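Local coordinates for surface-associated protein CshB (Streptococcus gordonii, PDB 6YZG) that serves as a fibronectin-binding, cell-wall-anchored adhesin of the streptococcal surface, represented here by its non-repetitive domain 2, at the interface of chains A and B. Coordinates in Å, arbitrary orientation; residue numbers count along the deposited sequence, not the author numbering. Chains: chain A/B, Surface-associated protein CshB.

Contact 1: the interface of chains A and B. Residues chain A 240-242, 274, 278; chain B 137-138, 159-161.
B:Thr161 meets the side chain of A:Thr240 and the backbone of A:Arg241 at the end of A strand 234-241, and most of the polar grip of this edge-to-loop contact runs through it. Its hydroxyl OG1 takes the amide hydrogen of A:Arg241 N over 2.8 Å, and its own amide N returns a bond to A:Arg241 O at 2.9 Å, so the residue clasps A:Arg241 from both ends of its peptide backbone. OG1 can do this because it sits between the backbone N and the carbonyl carbon (chi1 62°), which also turns methyl CG2 toward A:Tyr274. The carbonyl B:Thr161 O is used as well: the hydroxyl A:Thr240 OG1 lies in its plane, on a lone pair, 2.7 Å away. That hydroxyl is placed by a first torsion of -180°, with OG1 anti to the backbone N.

One residue further on, A:Gly242 N gives its hydrogen to B:Pro138 O at 2.9 Å, nearly along the C=O axis. The same B:Pro138 oxygen is joined through water 1 to A:Thr240 O, which ties the B loop to both sides of A:Arg241.

Apolar groups close over the bonds. B:Thr161 CG2 approaches A:Tyr274 CE2 to 3.5 Å, and the methyl of B:Ala137 touches the CD1-CE1 rim of the same ring. On the same side of the ring as B:Thr161 CG2, within chain A, A:Gly242 CA lies over the face, offset toward the rim, and A:Arg241 O stands above the centre. The tyrosine thereby backs the backbone turn that B:Thr161 and B:Pro138 hold.

Farther out, A:Phe278, poorly ordered, presents its edge to B:Gly160 CA, which lies in the ring plane. A:Arg241 is likewise poorly ordered, its CG lying near B:Pro138 O. Over one face of the phenyl ring, offset toward its rim, water 2 bridges A:Phe278 O and B:Asn159 O, 2.7 Å from the backbone carbonyl oxygen B:Asn159 O.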
loop_
_atom_site.group_PDB
_atom_site.type_symbol
_atom_site.label_atom_id
_atom_site.label_comp_id
_atom_site.label_asym_id
_atom_site.label_seq_id
_atom_site.Cartn_x
_atom_site.Cartn_y
_atom_site.Cartn_z
ATOM N N THR A 240 13.583 -22.227 -2.989
ATOM C CA THR A 240 14.441 -23.152 -2.195
ATOM C C THR A 240 14.380 -24.519 -2.855
ATOM O O THR A 240 13.278 -24.943 -3.292
ATOM C CB THR A 240 14.044 -23.158 -0.715
ATOM O OG1 THR A 240 14.928 -24.065 -0.031
ATOM C CG2 THR A 240 12.625 -23.650 -0.474
ATOM N N ARG A 241 15.521 -25.193 -2.954
ATOM C CA ARG A 241 15.574 -26.536 -3.578
ATOM C C ARG A 241 15.980 -27.576 -2.532
ATOM O O ARG A 241 16.714 -27.254 -1.657
ATOM C CB ARG A 241 16.582 -26.520 -4.728
ATOM C CG ARG A 241 16.639 -27.807 -5.540
ATOM C CD ARG A 241 17.462 -27.736 -6.821
ATOM N NE ARG A 241 16.678 -26.936 -7.720
ATOM C CZ ARG A 241 17.113 -26.353 -8.824
ATOM N NH1 ARG A 241 18.383 -26.438 -9.205
ATOM N NH2 ARG A 241 16.263 -25.628 -9.525
ATOM N N GLY A 242 15.450 -28.792 -2.675
ATOM C CA GLY A 242 15.818 -29.867 -1.746
ATOM C C GLY A 242 15.286 -29.670 -0.357
ATOM O O GLY A 242 15.904 -30.145 0.610
ATOM N N TYR A 274 18.553 -34.168 -0.861
ATOM C CA TYR A 274 19.756 -33.409 -0.444
ATOM C C TYR A 274 20.416 -34.046 0.795
ATOM O O TYR A 274 21.556 -33.634 1.148
ATOM C CB TYR A 274 19.322 -31.961 -0.233
ATOM C CG TYR A 274 19.472 -31.117 -1.465
ATOM C CD1 TYR A 274 18.888 -31.462 -2.678
ATOM C CD2 TYR A 274 20.262 -29.977 -1.400
ATOM C CE1 TYR A 274 19.042 -30.650 -3.798
ATOM C CE2 TYR A 274 20.499 -29.219 -2.526
ATOM C CZ TYR A 274 19.818 -29.497 -3.689
ATOM O OH TYR A 274 20.130 -28.619 -4.701
ATOM N N PHE A 278 22.170 -32.815 5.658
ATOM C CA PHE A 278 21.840 -31.413 5.283
ATOM C C PHE A 278 20.538 -30.976 5.980
ATOM O O PHE A 278 20.457 -29.888 6.583
ATOM C CB PHE A 278 21.704 -31.316 3.756
ATOM C CG PHE A 278 21.462 -29.914 3.267
ATOM C CD1 PHE A 278 22.497 -28.996 3.203
ATOM C CD2 PHE A 278 20.205 -29.519 2.854
ATOM C CE1 PHE A 278 22.275 -27.702 2.757
ATOM C CE2 PHE A 278 19.983 -28.218 2.426
ATOM C CZ PHE A 278 21.005 -27.312 2.390
ATOM N N ALA B 137 14.000 -34.376 -5.217
ATOM C CA ALA B 137 14.222 -33.073 -4.540
ATOM C C ALA B 137 13.326 -32.067 -5.238
ATOM O O ALA B 137 13.514 -31.783 -6.410
ATOM C CB ALA B 137 15.666 -32.658 -4.625
ATOM N N PRO B 138 12.457 -31.363 -4.498
ATOM C CA PRO B 138 11.605 -30.375 -5.146
ATOM C C PRO B 138 12.258 -28.996 -5.258
ATOM O O PRO B 138 13.263 -28.720 -4.566
ATOM C CB PRO B 138 10.468 -30.308 -4.133
ATOM C CG PRO B 138 11.100 -30.520 -2.818
ATOM C CD PRO B 138 12.216 -31.551 -3.068
ATOM N N ASN B 159 14.429 -25.816 5.132
ATOM C CA ASN B 159 15.584 -26.669 5.439
ATOM C C ASN B 159 16.251 -27.123 4.151
ATOM O O ASN B 159 17.162 -27.969 4.211
ATOM C CB ASN B 159 15.206 -27.842 6.361
ATOM C CG ASN B 159 14.491 -28.914 5.633
ATOM O OD1 ASN B 159 14.034 -28.757 4.502
ATOM N ND2 ASN B 159 14.325 -30.055 6.302
ATOM N N GLY B 160 15.922 -26.526 3.015
ATOM C CA GLY B 160 16.614 -26.736 1.741
ATOM C C GLY B 160 17.626 -25.671 1.452
ATOM O O GLY B 160 18.161 -25.036 2.386
ATOM N N THR B 161 17.894 -25.419 0.197
ATOM C CA THR B 161 18.887 -24.414 -0.172
ATOM C C THR B 161 18.459 -23.042 0.316
ATOM O O THR B 161 17.283 -22.700 0.325
ATOM C CB THR B 161 19.218 -24.452 -1.653
ATOM O OG1 THR B 161 18.065 -24.162 -2.441
ATOM C CG2 THR B 161 19.768 -25.799 -2.051
HETATM O O HOH W 1 12.491 -27.390 -1.945
HETATM O O HOH W 2 18.977 -27.639 6.215
#

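Contact 2: the interface of chains A and B. Residues chain A 2, 37, 139-142; chain B 246, 259-262.
An antiparallel beta-sheet runs across the chain boundary in this non-repetitive domain 2 (NR2): B strand 258-263 lies against A strand 139-144, with A:Val141 paired to B:Gly261. The pair exchanges two backbone bonds, A:Val141 N to B:Gly261 O at 2.9 Å and B:Gly261 N to A:Val141 O. The first is skewed, its donor 48° above the plane of the glycine carbonyl. A:Val141 CG2 packs on the backbone of B:Gly261, 3.6 Å from its carbonyl carbon C.

On the other edge of the B strand, the N-terminal stretch of chain A joins in. A:Leu2 N donates to B:Met260 O over 2.9 Å, in the carbonyl plane. Water 3 links A:Leu2 O to both B:Met260 N and B:Met260 O, so this leucine is tethered directly and through solvent.

Greasy side chains pack on one side of the sheet. B:Phe262 presents the far rim of its ring to three aliphatic tips: A:Val140 CG2 runs alongside and meets CE2 at 3.6 Å, A:Leu2 CD1 crosses at CE1, and A:Leu37 CD2 slides past at CZ. B:Met260 starts with CG anti to the backbone N (chi1 -177°) and then bends at chi3. That carries SD tip to tip against A:Leu37 CD1, 3.8 Å away, while CG rests on A:Val140 CG1. A:Met142 lies beside B:Met260 and points the same way, with A:Met142 CG 4.0 Å from B:Met260 CG. The sulfur A:Met142 SD crosses B:Val246, 4.1 Å from B:Val246 CB.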
loop_
_atom_site.group_PDB
_atom_site.type_symbol
_atom_site.label_atom_id
_atom_site.label_comp_id
_atom_site.label_asym_id
_atom_site.label_seq_id
_atom_site.Cartn_x
_atom_site.Cartn_y
_atom_site.Cartn_z
ATOM N N LEU A 2 6.852 19.918 -12.261
ATOM C CA LEU A 2 7.435 21.096 -11.564
ATOM C C LEU A 2 8.231 20.667 -10.357
ATOM O O LEU A 2 7.806 19.833 -9.553
ATOM C CB LEU A 2 6.331 22.051 -11.157
ATOM C CG LEU A 2 5.535 22.688 -12.299
ATOM C CD1 LEU A 2 4.453 23.568 -11.767
ATOM C CD2 LEU A 2 6.434 23.431 -13.290
ATOM N N LEU A 37 2.020 30.016 -11.323
ATOM C CA LEU A 37 0.938 29.541 -10.468
ATOM C C LEU A 37 0.746 30.602 -9.389
ATOM O O LEU A 37 1.729 31.062 -8.766
ATOM C CB LEU A 37 1.258 28.235 -9.747
ATOM C CG LEU A 37 1.759 27.063 -10.574
ATOM C CD1 LEU A 37 1.885 25.818 -9.714
ATOM C CD2 LEU A 37 1.065 26.838 -11.878
ATOM N N THR A 139 -1.205 22.792 -21.232
ATOM C CA THR A 139 -1.529 21.356 -21.116
ATOM C C THR A 139 -0.960 20.919 -19.775
ATOM O O THR A 139 0.284 20.858 -19.634
ATOM C CB THR A 139 -0.984 20.534 -22.262
ATOM O OG1 THR A 139 -1.573 20.995 -23.492
ATOM C CG2 THR A 139 -1.255 19.048 -22.084
ATOM N N VAL A 140 -1.822 20.683 -18.817
ATOM C CA VAL A 140 -1.442 20.461 -17.411
ATOM C C VAL A 140 -1.658 19.007 -17.075
ATOM O O VAL A 140 -2.702 18.444 -17.417
ATOM C CB VAL A 140 -2.268 21.302 -16.465
ATOM C CG1 VAL A 140 -1.918 21.006 -15.050
ATOM C CG2 VAL A 140 -2.084 22.777 -16.757
ATOM N N VAL A 141 -0.653 18.398 -16.462
ATOM C CA VAL A 141 -0.790 17.008 -15.950
ATOM C C VAL A 141 -0.707 17.028 -14.426
ATOM O O VAL A 141 -0.011 17.886 -13.859
ATOM C CB VAL A 141 0.246 16.024 -16.514
ATOM C CG1 VAL A 141 -0.069 15.789 -17.990
ATOM C CG2 VAL A 141 1.672 16.492 -16.297
ATOM N N MET A 142 -1.462 16.144 -13.793
ATOM C CA MET A 142 -1.505 16.105 -12.315
ATOM C C MET A 142 -1.567 14.642 -11.838
ATOM O O MET A 142 -2.026 13.792 -12.548
ATOM C CB MET A 142 -2.677 16.958 -11.771
ATOM C CG MET A 142 -2.413 18.543 -11.753
ATOM S SD MET A 142 -3.838 19.374 -11.028
ATOM C CE MET A 142 -3.227 19.209 -9.352
ATOM N N VAL B 246 -6.728 25.246 -11.399
ATOM C CA VAL B 246 -6.729 23.828 -11.020
ATOM C C VAL B 246 -6.719 23.742 -9.526
ATOM O O VAL B 246 -6.136 24.609 -8.846
ATOM C CB VAL B 246 -5.541 23.065 -11.584
ATOM C CG1 VAL B 246 -5.610 22.977 -13.080
ATOM C CG2 VAL B 246 -4.248 23.600 -11.131
ATOM N N MET B 259 1.513 16.423 -7.367
ATOM C CA MET B 259 2.458 16.585 -8.472
ATOM C C MET B 259 1.732 17.342 -9.580
ATOM O O MET B 259 0.542 17.020 -9.900
ATOM C CB MET B 259 2.861 15.246 -9.066
ATOM C CG MET B 259 3.567 14.400 -8.026
ATOM S SD MET B 259 4.100 12.797 -8.603
ATOM C CE MET B 259 5.260 13.271 -9.889
ATOM N N MET B 260 2.396 18.292 -10.196
ATOM C CA MET B 260 1.790 19.083 -11.294
ATOM C C MET B 260 2.876 19.272 -12.345
ATOM O O MET B 260 4.013 19.642 -11.981
ATOM C CB MET B 260 1.267 20.441 -10.863
ATOM C CG MET B 260 0.585 21.194 -12.027
ATOM S SD MET B 260 0.153 22.920 -11.550
ATOM C CE MET B 260 -1.084 22.675 -10.315
ATOM N N GLY B 261 2.553 19.078 -13.604
ATOM C CA GLY B 261 3.483 19.293 -14.697
ATOM C C GLY B 261 2.776 19.898 -15.875
ATOM O O GLY B 261 1.555 20.111 -15.888
ATOM N N PHE B 262 3.600 20.315 -16.819
ATOM C CA PHE B 262 3.138 20.953 -18.053
ATOM C C PHE B 262 3.775 20.239 -19.226
ATOM O O PHE B 262 4.979 19.930 -19.187
ATOM C CB PHE B 262 3.477 22.426 -18.040
ATOM C CG PHE B 262 2.710 23.254 -17.058
ATOM C CD1 PHE B 262 2.954 23.209 -15.682
ATOM C CD2 PHE B 262 1.635 24.019 -17.474
ATOM C CE1 PHE B 262 2.149 23.923 -14.812
ATOM C CE2 PHE B 262 0.887 24.813 -16.619
ATOM C CZ PHE B 262 1.126 24.741 -15.259
HETATM O O HOH W 3 5.300 18.211 -9.639
#

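The C-alpha centres of contact 1 and contact 2 are about 53 Å apart, near opposite ends of the dimer, and they share no residues. In both, a late segment of one chain lies against an earlier part of the other. Contact 1 uses the end of strand 234-241 of chain A, and contact 2 uses strands 245-252 and 258-263 of chain B. Strand 139-144 and the short loop just before it appear on the receiving side. Each contact has a twin with the chains exchanged, and the strand pairing would fit an exchange of late strands. The structure alone does not show whether this dimer forms on the bacterial surface.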